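Local structure of DNA polymerase (Bacillus phage phi29, 2PY5) at residues F[211-216]-F[422-427]; F[263-268]-F[352-357]; F[222-227]-F[325-330]. The protein replicates viral DNA from a protein primer by strand displacement with high processivity and fidelity, and proofreads with a 3'-5' exonuclease activity. The protein carries 2 engineered substitutions. One frame throughout, in Å; residues are numbered along the deposited sequence.

Contact 1 (F[211-216]-F[422-427]); sequences FPTLSL and KDPVYT. With EDO (1,2-ethanediol), chain M; nucleotides of chain C.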
loop_
_atom_site.group_PDB
_atom_site.type_symbol
_atom_site.label_atom_id
_atom_site.label_comp_id
_atom_site.label_asym_id
_atom_site.label_seq_id
_atom_site.Cartn_x
_atom_site.Cartn_y
_atom_site.Cartn_z
ATOM N N PHE F 211 -17.520 12.274 13.450
ATOM C CA PHE F 211 -17.515 11.400 12.259
ATOM C C PHE F 211 -18.734 10.474 12.292
ATOM O O PHE F 211 -18.600 9.259 12.521
ATOM C CB PHE F 211 -16.216 10.608 12.176
ATOM C CG PHE F 211 -14.988 11.459 12.177
ATOM C CD1 PHE F 211 -13.991 11.277 13.127
ATOM C CD2 PHE F 211 -14.828 12.476 11.229
ATOM C CE1 PHE F 211 -12.854 12.071 13.117
ATOM C CE2 PHE F 211 -13.697 13.265 11.205
ATOM C CZ PHE F 211 -12.699 13.070 12.140
ATOM N N PRO F 212 -19.924 11.043 12.058
ATOM C CA PRO F 212 -21.148 10.283 12.082
ATOM C C PRO F 212 -21.194 9.300 10.919
ATOM O O PRO F 212 -20.530 9.504 9.878
ATOM C CB PRO F 212 -22.226 11.351 11.935
ATOM C CG PRO F 212 -21.573 12.426 11.182
ATOM C CD PRO F 212 -20.181 12.449 11.707
ATOM N N THR F 213 -21.957 8.236 11.102
ATOM C CA THR F 213 -22.080 7.205 10.085
ATOM C C THR F 213 -22.986 7.707 8.992
ATOM O O THR F 213 -24.142 8.060 9.252
ATOM C CB THR F 213 -22.692 5.933 10.677
ATOM O OG1 THR F 213 -21.933 5.530 11.814
ATOM C CG2 THR F 213 -22.697 4.815 9.638
ATOM N N LEU F 214 -22.466 7.780 7.766
ATOM C CA LEU F 214 -23.272 8.186 6.637
ATOM C C LEU F 214 -24.045 6.993 6.082
ATOM O O LEU F 214 -23.623 5.830 6.188
ATOM C CB LEU F 214 -22.412 8.801 5.531
ATOM C CG LEU F 214 -21.598 10.076 5.869
ATOM C CD1 LEU F 214 -21.245 10.746 4.531
ATOM C CD2 LEU F 214 -22.297 11.027 6.809
ATOM N N SER F 215 -25.193 7.286 5.488
ATOM C CA SER F 215 -25.943 6.258 4.809
ATOM C C SER F 215 -25.096 5.680 3.673
ATOM O O SER F 215 -24.162 6.319 3.165
ATOM C CB SER F 215 -27.234 6.823 4.245
ATOM O OG SER F 215 -26.964 7.651 3.133
ATOM N N LEU F 216 -25.424 4.469 3.259
ATOM C CA LEU F 216 -24.709 3.860 2.163
ATOM C C LEU F 216 -24.830 4.687 0.870
ATOM O O LEU F 216 -23.863 4.791 0.118
ATOM C CB LEU F 216 -25.187 2.427 1.937
ATOM C CG LEU F 216 -24.856 1.480 3.102
ATOM C CD1 LEU F 216 -25.521 0.105 2.894
ATOM C CD2 LEU F 216 -23.353 1.326 3.302
ATOM N N LYS F 422 -21.079 -3.072 5.910
ATOM C CA LYS F 422 -20.826 -2.591 7.261
ATOM C C LYS F 422 -20.870 -1.077 7.258
ATOM O O LYS F 422 -20.962 -0.442 6.203
ATOM C CB LYS F 422 -19.474 -3.091 7.764
ATOM C CG LYS F 422 -18.241 -2.553 7.046
ATOM C CD LYS F 422 -16.930 -3.028 7.689
ATOM C CE LYS F 422 -16.814 -2.590 9.143
ATOM N NZ LYS F 422 -15.453 -2.824 9.720
ATOM N N ASP F 423 -20.786 -0.483 8.438
ATOM C CA ASP F 423 -20.790 0.973 8.510
ATOM C C ASP F 423 -19.548 1.569 7.825
ATOM O O ASP F 423 -18.420 1.072 8.007
ATOM C CB ASP F 423 -20.776 1.462 9.958
ATOM C CG ASP F 423 -22.095 1.241 10.691
ATOM O OD1 ASP F 423 -23.123 0.942 10.055
ATOM O OD2 ASP F 423 -22.097 1.399 11.936
ATOM N N PRO F 424 -19.745 2.654 7.077
ATOM C CA PRO F 424 -18.611 3.472 6.673
ATOM C C PRO F 424 -17.889 4.033 7.900
ATOM O O PRO F 424 -18.427 4.014 9.009
ATOM C CB PRO F 424 -19.251 4.638 5.899
ATOM C CG PRO F 424 -20.630 4.345 5.737
ATOM C CD PRO F 424 -21.025 3.195 6.591
ATOM N N VAL F 425 -16.674 4.507 7.678
ATOM C CA VAL F 425 -15.887 5.173 8.692
ATOM C C VAL F 425 -16.216 6.660 8.501
ATOM O O VAL F 425 -17.181 7.143 9.103
ATOM C CB VAL F 425 -14.376 4.824 8.599
ATOM C CG1 VAL F 425 -13.610 5.564 9.665
ATOM C CG2 VAL F 425 -14.141 3.283 8.710
ATOM N N TYR F 426 -15.473 7.377 7.667
ATOM C CA TYR F 426 -15.852 8.776 7.321
ATOM C C TYR F 426 -15.156 9.175 6.041
ATOM O O TYR F 426 -14.112 9.815 6.011
ATOM C CB TYR F 426 -15.585 9.758 8.483
ATOM C CG TYR F 426 -16.269 11.087 8.247
ATOM C CD1 TYR F 426 -17.651 11.225 8.428
ATOM C CD2 TYR F 426 -15.565 12.196 7.813
ATOM C CE1 TYR F 426 -18.286 12.449 8.178
ATOM C CE2 TYR F 426 -16.213 13.404 7.555
ATOM C CZ TYR F 426 -17.572 13.504 7.733
ATOM O OH TYR F 426 -18.208 14.714 7.471
ATOM N N THR F 427 -15.750 8.726 4.947
ATOM C CA THR F 427 -15.136 8.844 3.626
ATOM C C THR F 427 -14.810 10.296 3.212
ATOM O O THR F 427 -13.793 10.508 2.548
ATOM C CB THR F 427 -15.988 8.109 2.577
ATOM O OG1 THR F 427 -16.218 6.760 3.033
ATOM C CG2 THR F 427 -15.294 8.074 1.201
HETATM C C1 EDO M . -21.410 7.185 15.354
HETATM O O1 EDO M . -21.769 8.572 15.439
HETATM C C2 EDO M . -20.483 6.934 14.165
HETATM O O2 EDO M . -19.136 7.347 14.405
ATOM P P DG C 2 -17.150 -5.494 12.012
ATOM O OP1 DG C 2 -17.171 -4.270 12.846
ATOM O OP2 DG C 2 -17.817 -5.487 10.688
ATOM O "O5'" DG C 2 -15.627 -5.994 11.840
ATOM C "C5'" DG C 2 -14.853 -6.104 13.032
ATOM C "C4'" DG C 2 -13.463 -6.687 12.852
ATOM O "O4'" DG C 2 -13.531 -8.125 12.866
ATOM C "C3'" DG C 2 -12.699 -6.360 11.582
ATOM O "O3'" DG C 2 -11.377 -6.128 11.986
ATOM C "C2'" DG C 2 -12.770 -7.610 10.716
ATOM C "C1'" DG C 2 -12.750 -8.656 11.811
ATOM N N9 DG C 2 -13.410 -9.915 11.536
ATOM C C8 DG C 2 -14.516 -10.141 10.758
ATOM N N7 DG C 2 -14.887 -11.389 10.748
ATOM C C5 DG C 2 -13.966 -12.012 11.588
ATOM C C6 DG C 2 -13.849 -13.365 11.962
ATOM O O6 DG C 2 -14.579 -14.300 11.613
ATOM N N1 DG C 2 -12.781 -13.578 12.836
ATOM C C2 DG C 2 -11.917 -12.603 13.285
ATOM N N2 DG C 2 -10.934 -12.991 14.120
ATOM N N3 DG C 2 -12.018 -11.324 12.932
ATOM C C4 DG C 2 -13.058 -11.115 12.090
ATOM P P DA C 3 -10.655 -4.770 11.593
ATOM O OP1 DA C 3 -9.363 -4.808 12.305
ATOM O OP2 DA C 3 -11.649 -3.657 11.748
ATOM O "O5'" DA C 3 -10.388 -4.932 10.029
ATOM C "C5'" DA C 3 -9.297 -5.704 9.619
ATOM C "C4'" DA C 3 -9.454 -5.989 8.139
ATOM O "O4'" DA C 3 -10.634 -6.795 7.950
ATOM C "C3'" DA C 3 -9.663 -4.773 7.251
ATOM O "O3'" DA C 3 -8.422 -4.389 6.684
ATOM C "C2'" DA C 3 -10.599 -5.281 6.146
ATOM C "C1'" DA C 3 -11.343 -6.457 6.761
ATOM N N9 DA C 3 -12.698 -6.229 7.268
ATOM C C8 DA C 3 -13.109 -5.206 8.095
ATOM N N7 DA C 3 -14.375 -5.276 8.452
ATOM C C5 DA C 3 -14.820 -6.429 7.824
ATOM C C6 DA C 3 -16.074 -7.071 7.785
ATOM N N6 DA C 3 -17.154 -6.613 8.430
ATOM N N1 DA C 3 -16.177 -8.214 7.061
ATOM C C2 DA C 3 -15.096 -8.673 6.414
ATOM N N3 DA C 3 -13.867 -8.151 6.373
ATOM C C4 DA C 3 -13.796 -7.030 7.105
HETATM O O HOH W 1 -17.792 6.835 11.629
HETATM O O HOH W 2 -19.496 7.900 7.818
#

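Contact 2 (F[263-268]-F[352-357]); sequences LPYGEP and KFKATT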
loop_
_atom_site.group_PDB
_atom_site.type_symbol
_atom_site.label_atom_id
_atom_site.label_comp_id
_atom_site.label_asym_id
_atom_site.label_seq_id
_atom_site.Cartn_x
_atom_site.Cartn_y
_atom_site.Cartn_z
ATOM N N LEU F 263 -10.379 20.482 6.947
ATOM C CA LEU F 263 -10.884 19.138 6.657
ATOM C C LEU F 263 -12.318 18.954 7.145
ATOM O O LEU F 263 -12.741 19.591 8.122
ATOM C CB LEU F 263 -9.967 18.073 7.246
ATOM C CG LEU F 263 -8.531 18.019 6.715
ATOM C CD1 LEU F 263 -7.631 17.122 7.557
ATOM C CD2 LEU F 263 -8.580 17.559 5.248
ATOM N N PRO F 264 -13.082 18.092 6.471
ATOM C CA PRO F 264 -14.512 17.974 6.747
ATOM C C PRO F 264 -14.844 17.130 7.966
ATOM O O PRO F 264 -14.131 16.169 8.294
ATOM C CB PRO F 264 -15.021 17.263 5.481
ATOM C CG PRO F 264 -13.909 16.370 5.142
ATOM C CD PRO F 264 -12.685 17.194 5.362
ATOM N N TYR F 265 -15.973 17.451 8.602
ATOM C CA TYR F 265 -16.536 16.597 9.639
ATOM C C TYR F 265 -18.060 16.767 9.681
ATOM O O TYR F 265 -18.639 17.673 9.028
ATOM C CB TYR F 265 -15.904 16.905 11.012
ATOM C CG TYR F 265 -16.381 18.191 11.633
ATOM C CD1 TYR F 265 -17.446 18.195 12.534
ATOM C CD2 TYR F 265 -15.788 19.402 11.317
ATOM C CE1 TYR F 265 -17.902 19.373 13.096
ATOM C CE2 TYR F 265 -16.254 20.610 11.894
ATOM C CZ TYR F 265 -17.319 20.570 12.751
ATOM O OH TYR F 265 -17.777 21.758 13.340
ATOM N N GLY F 266 -18.698 15.903 10.467
ATOM C CA GLY F 266 -20.123 15.990 10.703
ATOM C C GLY F 266 -21.035 15.502 9.609
ATOM O O GLY F 266 -20.585 14.942 8.597
ATOM N N GLU F 267 -22.334 15.716 9.812
ATOM C CA GLU F 267 -23.339 15.268 8.861
ATOM C C GLU F 267 -23.341 16.233 7.694
ATOM O O GLU F 267 -23.469 17.441 7.899
ATOM C CB GLU F 267 -24.739 15.244 9.475
ATOM C CG GLU F 267 -25.792 14.576 8.575
ATOM C CD GLU F 267 -25.560 13.057 8.365
ATOM O OE1 GLU F 267 -25.124 12.393 9.324
ATOM O OE2 GLU F 267 -25.827 12.534 7.236
ATOM N N PRO F 268 -23.208 15.722 6.478
ATOM C CA PRO F 268 -23.288 16.634 5.348
ATOM C C PRO F 268 -24.700 17.144 5.090
ATOM O O PRO F 268 -25.679 16.552 5.559
ATOM C CB PRO F 268 -22.838 15.771 4.164
ATOM C CG PRO F 268 -23.172 14.412 4.555
ATOM C CD PRO F 268 -22.928 14.341 6.043
ATOM N N LYS F 352 -22.306 19.401 1.055
ATOM C CA LYS F 352 -21.439 20.356 1.755
ATOM C C LYS F 352 -21.187 19.919 3.191
ATOM O O LYS F 352 -22.005 19.198 3.797
ATOM C CB LYS F 352 -21.968 21.787 1.683
ATOM C CG LYS F 352 -23.318 21.991 2.317
ATOM C CD LYS F 352 -23.783 23.427 2.226
ATOM C CE LYS F 352 -25.070 23.628 2.981
ATOM N NZ LYS F 352 -25.578 25.066 2.867
ATOM N N PHE F 353 -20.034 20.314 3.703
ATOM C CA PHE F 353 -19.539 19.828 4.994
ATOM C C PHE F 353 -19.054 20.959 5.885
ATOM O O PHE F 353 -18.362 21.860 5.445
ATOM C CB PHE F 353 -18.344 18.878 4.802
ATOM C CG PHE F 353 -18.631 17.715 3.889
ATOM C CD1 PHE F 353 -18.474 17.853 2.526
ATOM C CD2 PHE F 353 -19.066 16.509 4.394
ATOM C CE1 PHE F 353 -18.748 16.803 1.663
ATOM C CE2 PHE F 353 -19.342 15.453 3.516
ATOM C CZ PHE F 353 -19.180 15.634 2.159
ATOM N N LYS F 354 -19.340 20.817 7.169
ATOM C CA LYS F 354 -18.603 21.547 8.184
ATOM C C LYS F 354 -17.132 21.184 8.098
ATOM O O LYS F 354 -16.769 20.121 7.570
ATOM C CB LYS F 354 -19.140 21.241 9.583
ATOM C CG LYS F 354 -20.612 21.485 9.735
ATOM C CD LYS F 354 -21.098 21.299 11.169
ATOM C CE LYS F 354 -21.441 19.879 11.465
ATOM N NZ LYS F 354 -22.375 19.824 12.645
ATOM N N ALA F 355 -16.279 22.049 8.628
ATOM C CA ALA F 355 -14.860 21.808 8.521
ATOM C C ALA F 355 -14.057 22.504 9.598
ATOM O O ALA F 355 -14.479 23.537 10.154
ATOM C CB ALA F 355 -14.375 22.232 7.139
ATOM N N THR F 356 -12.894 21.935 9.878
ATOM C CA THR F 356 -12.010 22.467 10.897
ATOM C C THR F 356 -10.588 21.985 10.627
ATOM O O THR F 356 -10.383 20.978 9.922
ATOM C CB THR F 356 -12.464 22.040 12.298
ATOM O OG1 THR F 356 -11.736 22.796 13.279
ATOM C CG2 THR F 356 -12.245 20.557 12.516
ATOM N N THR F 357 -9.627 22.701 11.189
ATOM C CA THR F 357 -8.258 22.244 11.245
ATOM C C THR F 357 -8.055 21.610 12.604
ATOM O O THR F 357 -8.870 21.808 13.511
ATOM C CB THR F 357 -7.262 23.402 11.043
ATOM O OG1 THR F 357 -7.375 24.346 12.131
ATOM C CG2 THR F 357 -7.512 24.078 9.711
HETATM O O HOH W 3 -20.856 18.451 7.770
HETATM O O HOH W 4 -22.933 16.959 12.360
#

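Contact 3 (F[222-227]-F[325-330]); sequences VRYAYR and DLWLSN. With nucleotides of chain C.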
loop_
_atom_site.group_PDB
_atom_site.type_symbol
_atom_site.label_atom_id
_atom_site.label_comp_id
_atom_site.label_asym_id
_atom_site.label_seq_id
_atom_site.Cartn_x
_atom_site.Cartn_y
_atom_site.Cartn_z
ATOM N N VAL F 222 -20.041 10.349 -1.981
ATOM C CA VAL F 222 -18.769 10.872 -1.505
ATOM C C VAL F 222 -17.609 10.120 -2.187
ATOM O O VAL F 222 -16.633 10.716 -2.610
ATOM C CB VAL F 222 -18.655 10.787 0.039
ATOM C CG1 VAL F 222 -17.276 11.250 0.531
ATOM C CG2 VAL F 222 -19.762 11.643 0.702
ATOM N N ARG F 223 -17.747 8.793 -2.289
ATOM C CA ARG F 223 -16.689 7.938 -2.777
ATOM C C ARG F 223 -16.345 8.207 -4.244
ATOM O O ARG F 223 -15.207 8.013 -4.664
ATOM C CB ARG F 223 -17.074 6.476 -2.559
ATOM C CG ARG F 223 -16.049 5.420 -3.021
ATOM C CD ARG F 223 -16.476 3.999 -2.625
ATOM N NE ARG F 223 -16.756 3.994 -1.200
ATOM C CZ ARG F 223 -15.834 4.024 -0.257
ATOM N NH1 ARG F 223 -14.542 3.885 -0.553
ATOM N NH2 ARG F 223 -16.225 4.127 1.005
ATOM N N TYR F 224 -17.319 8.691 -5.012
ATOM C CA TYR F 224 -17.026 9.073 -6.395
ATOM C C TYR F 224 -15.921 10.128 -6.478
ATOM O O TYR F 224 -15.260 10.247 -7.504
ATOM C CB TYR F 224 -18.259 9.601 -7.129
ATOM C CG TYR F 224 -19.414 8.648 -7.318
ATOM C CD1 TYR F 224 -20.707 9.062 -7.087
ATOM C CD2 TYR F 224 -19.205 7.336 -7.725
ATOM C CE1 TYR F 224 -21.778 8.213 -7.259
ATOM C CE2 TYR F 224 -20.283 6.470 -7.900
ATOM C CZ TYR F 224 -21.555 6.914 -7.656
ATOM O OH TYR F 224 -22.655 6.063 -7.837
ATOM N N ALA F 225 -15.768 10.916 -5.405
ATOM C CA ALA F 225 -14.784 11.965 -5.350
ATOM C C ALA F 225 -13.443 11.517 -4.761
ATOM O O ALA F 225 -12.532 12.354 -4.616
ATOM C CB ALA F 225 -15.354 13.173 -4.525
ATOM N N TYR F 226 -13.314 10.233 -4.385
ATOM C CA TYR F 226 -12.092 9.733 -3.748
ATOM C C TYR F 226 -11.098 9.306 -4.812
ATOM O O TYR F 226 -11.401 8.446 -5.652
ATOM C CB TYR F 226 -12.406 8.562 -2.822
ATOM C CG TYR F 226 -11.245 8.071 -1.947
ATOM C CD1 TYR F 226 -10.512 8.938 -1.193
ATOM C CD2 TYR F 226 -10.953 6.719 -1.835
ATOM C CE1 TYR F 226 -9.471 8.511 -0.394
ATOM C CE2 TYR F 226 -9.920 6.274 -1.029
ATOM C CZ TYR F 226 -9.192 7.193 -0.282
ATOM O OH TYR F 226 -8.158 6.779 0.543
ATOM N N ARG F 227 -9.946 9.951 -4.802
ATOM C CA ARG F 227 -8.874 9.674 -5.759
ATOM C C ARG F 227 -7.569 9.597 -4.985
ATOM O O ARG F 227 -7.487 9.990 -3.817
ATOM C CB ARG F 227 -8.797 10.790 -6.809
ATOM C CG ARG F 227 -10.075 10.979 -7.578
ATOM C CD ARG F 227 -9.998 12.167 -8.487
ATOM N NE ARG F 227 -11.051 12.102 -9.491
ATOM C CZ ARG F 227 -12.309 12.507 -9.320
ATOM N NH1 ARG F 227 -12.711 13.032 -8.169
ATOM N NH2 ARG F 227 -13.172 12.378 -10.318
ATOM N N ASP F 325 -18.316 13.113 -16.459
ATOM C CA ASP F 325 -19.250 13.119 -15.347
ATOM C C ASP F 325 -18.423 12.933 -14.078
ATOM O O ASP F 325 -17.893 11.845 -13.839
ATOM C CB ASP F 325 -20.295 12.026 -15.500
ATOM C CG ASP F 325 -21.406 12.147 -14.483
ATOM O OD1 ASP F 325 -21.129 12.051 -13.298
ATOM O OD2 ASP F 325 -22.571 12.311 -14.876
ATOM N N LEU F 326 -18.294 14.000 -13.303
ATOM C CA LEU F 326 -17.337 14.029 -12.209
ATOM C C LEU F 326 -17.972 14.436 -10.897
ATOM O O LEU F 326 -18.818 15.307 -10.861
ATOM C CB LEU F 326 -16.238 15.039 -12.530
ATOM C CG LEU F 326 -15.479 14.847 -13.848
ATOM C CD1 LEU F 326 -14.753 16.133 -14.222
ATOM C CD2 LEU F 326 -14.527 13.685 -13.739
ATOM N N TRP F 327 -17.514 13.811 -9.811
ATOM C CA TRP F 327 -17.768 14.290 -8.459
ATOM C C TRP F 327 -16.428 14.775 -7.918
ATOM O O TRP F 327 -15.498 13.968 -7.795
ATOM C CB TRP F 327 -18.297 13.162 -7.593
ATOM C CG TRP F 327 -19.653 12.709 -7.964
ATOM C CD1 TRP F 327 -19.993 11.957 -9.046
ATOM C CD2 TRP F 327 -20.868 12.971 -7.255
ATOM N NE1 TRP F 327 -21.357 11.725 -9.057
ATOM C CE2 TRP F 327 -21.908 12.331 -7.959
ATOM C CE3 TRP F 327 -21.179 13.660 -6.071
ATOM C CZ2 TRP F 327 -23.237 12.377 -7.538
ATOM C CZ3 TRP F 327 -22.508 13.719 -5.666
ATOM C CH2 TRP F 327 -23.515 13.080 -6.392
ATOM N N LEU F 328 -16.337 16.065 -7.599
ATOM C CA LEU F 328 -15.069 16.709 -7.230
ATOM C C LEU F 328 -15.168 17.430 -5.910
ATOM O O LEU F 328 -16.098 18.204 -5.690
ATOM C CB LEU F 328 -14.652 17.736 -8.298
ATOM C CG LEU F 328 -14.462 17.196 -9.726
ATOM C CD1 LEU F 328 -14.202 18.333 -10.673
ATOM C CD2 LEU F 328 -13.319 16.219 -9.755
ATOM N N SER F 329 -14.179 17.210 -5.051
ATOM C CA SER F 329 -13.991 18.096 -3.902
ATOM C C SER F 329 -13.806 19.530 -4.399
ATOM O O SER F 329 -13.364 19.769 -5.530
ATOM C CB SER F 329 -12.764 17.661 -3.100
ATOM O OG SER F 329 -11.541 17.997 -3.771
ATOM N N ASN F 330 -14.075 20.522 -3.558
ATOM C CA ASN F 330 -13.865 21.901 -3.986
ATOM C C ASN F 330 -12.392 22.194 -4.340
ATOM O O ASN F 330 -12.109 23.043 -5.185
ATOM C CB ASN F 330 -14.393 22.930 -2.955
ATOM C CG ASN F 330 -13.777 22.771 -1.573
ATOM O OD1 ASN F 330 -14.204 21.916 -0.798
ATOM N ND2 ASN F 330 -12.792 23.624 -1.251
ATOM P P DT C 6 -12.665 2.003 -3.286
ATOM O OP1 DT C 6 -13.478 3.204 -3.541
ATOM O OP2 DT C 6 -13.164 0.862 -2.467
ATOM O "O5'" DT C 6 -12.212 1.371 -4.689
ATOM C "C5'" DT C 6 -11.824 2.192 -5.774
ATOM C "C4'" DT C 6 -11.561 1.306 -6.974
ATOM O "O4'" DT C 6 -10.333 0.581 -6.712
ATOM C "C3'" DT C 6 -12.644 0.256 -7.254
ATOM O "O3'" DT C 6 -12.922 0.131 -8.660
ATOM C "C2'" DT C 6 -12.054 -1.025 -6.676
ATOM C "C1'" DT C 6 -10.557 -0.804 -6.880
ATOM N N1 DT C 6 -9.642 -1.564 -5.941
ATOM C C2 DT C 6 -8.545 -2.215 -6.476
ATOM O O2 DT C 6 -8.284 -2.206 -7.671
ATOM N N3 DT C 6 -7.765 -2.877 -5.552
ATOM C C4 DT C 6 -7.960 -2.961 -4.183
ATOM O O4 DT C 6 -7.196 -3.587 -3.453
ATOM C C5 DT C 6 -9.124 -2.256 -3.687
ATOM C C7 DT C 6 -9.456 -2.267 -2.223
ATOM C C6 DT C 6 -9.896 -1.603 -4.574
HETATM O O HOH W 5 -15.899 11.403 -10.019
HETATM O O HOH W 6 -12.385 14.967 -5.705
#

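Contact 1 (F[211-216]-F[422-427])
The loop joining helices 204-210 and 216-223, in the region involved in DNA binding and in coordinating synthesis with degradation, lays Phe211 and Leu214 against Tyr426 and Pro424 in the lead-in to helix 427-447. Phe211 CD2 sits over one face of the Tyr426 ring toward its rim, 3.5 Å from Tyr426 CD2. The two side chains cross at about a right angle, their ring planes inclined by 46°. Tyr426 CG lies anti to its backbone N (chi1 -166°), which puts CG on the side of the 211-216 loop; there Pro212 O meets the ring edge in plane, 3.7 Å from Tyr426 CD1. The Tyr426 hydroxyl donates a hydrogen bond to Gly266 O. Pro424 CG packs on Leu214 O at 3.4 Å, and Thr213 CG2 touches Pro424 CD and the Asp423 carboxylate carbon. Lys422 NZ donates to DA3 N7 of chain C, 3.0 Å away. The polar link between the backbones runs through water: Val425 O accepts from one water shared with Phe211 O and from another held by Pro212 O and Leu214 N. The loops are thus joined by apolar packing and bridging water, with two donors satisfying Val425 O.

Contact 2 (F[263-268]-F[352-357])
Lys352 to Thr356 end a long strand whose antiparallel partners here, 263-265 and the weakly bonded start of 267-272, are separated by a corner at Gly266. This sheet of the polymerisation region is consistent with the TPR1 subdomain of protein-primed polymerases. Lys352 O receives the CA-H of Pro268 (CA to O 3.3 Å), while its ammonium pairs with Asp278. Phe353 is wedged beside two prolines: its CE2 lies 3.6 Å from Pro268 CB, and its CB packs on Pro264 CB. Lys354 places CB over one face of the Tyr265 ring, 3.9 Å from the centroid and 22° off the normal, a CH-pi contact. A bend at chi3 (-86°) carries CE to Tyr265 CE1, and NZ reaches Glu267 N through a water. Lys354 O accepts from Tyr265 N. The Ala355 methyl packs on Leu263 O at 3.3 Å. Thr356, which binds single-stranded DNA and is essential for exonucleolysis, forms a hydrogen-bonded pair with Leu263: Thr356 N donates to Leu263 O (2.9 Å) and Leu263 N to Thr356 O. Its CG2 touches Tyr265 CD2, and its OG1 donates to a lone pair of Thr357 O, 3.0 Å away.

Contact 3 (F[222-227]-F[325-330])
Tyr224 and Trp327 lie side by side and point the same way, the phenol leaning over one face of the indole. Tyr224 CD1 stands above the indole plane toward its rim, 3.4 Å from Trp327 NE1, and Tyr224 CB rests 3.5 Å from Trp327 CD1. The phenol and the five-membered ring are inclined by 40°, an oblique pair. The indole has a true stacking partner in His287. Next in the chain, Ala225, inside the type I turn from Arg223 to Tyr226, sets both CA (3.2 Å) and CB against Trp327 O. The same oxygen is gripped by Arg227, whose chain runs extended from CG to NE (chi3 163°); the guanidinium meets the oxygen at its edge, NH1 donating at 3.0 Å and 178° with Trp327 O in the guanidinium plane. Leu328 CD2 covers one face of that group, 3.6 Å from NH1. Two waters join the backbones, one accepting from Trp327 N and donating to Tyr224 O, the other accepting from Ser329 N and donating to Ala225 O. Arg223, whose side chain points away from the strand, donates from NH1 to OP1 of DT6 of chain C. Tyr226 and Arg227 begin the YxGG/A motif between the exonuclease and polymerization domains, important for DNA binding and for coordinating synthesis with degradation; here its arginine is fastened to strand 324-329 while Arg223 and Tyr226 meet the DNA.

How the contacts relate
The three contacts form one cluster, with centres 14 to 16 Å apart; contacts 1 and 3 join region 192-229 to the polymerisation region, and contact 2 lies wholly within the latter. Contacts 1 and 2 meet where Pro212 CG packs on Gly266 C at 3.5 Å, and where Leu214 CD2 packs on Pro268 CD at 3.5 Å. Helix 216-223 runs from contact 1 to contact 3, and Thr427 rests on its Val222 and Arg223. Contacts 2 and 3 reach the same five-stranded sheet and touch lightly, with Phe353 CZ 4.3 Å from Val222 CG2. Lys422 and Arg223 bring contacts 1 and 3 to the single-stranded DNA, whereas the nearest atom of contact 2 is about 15 Å from it.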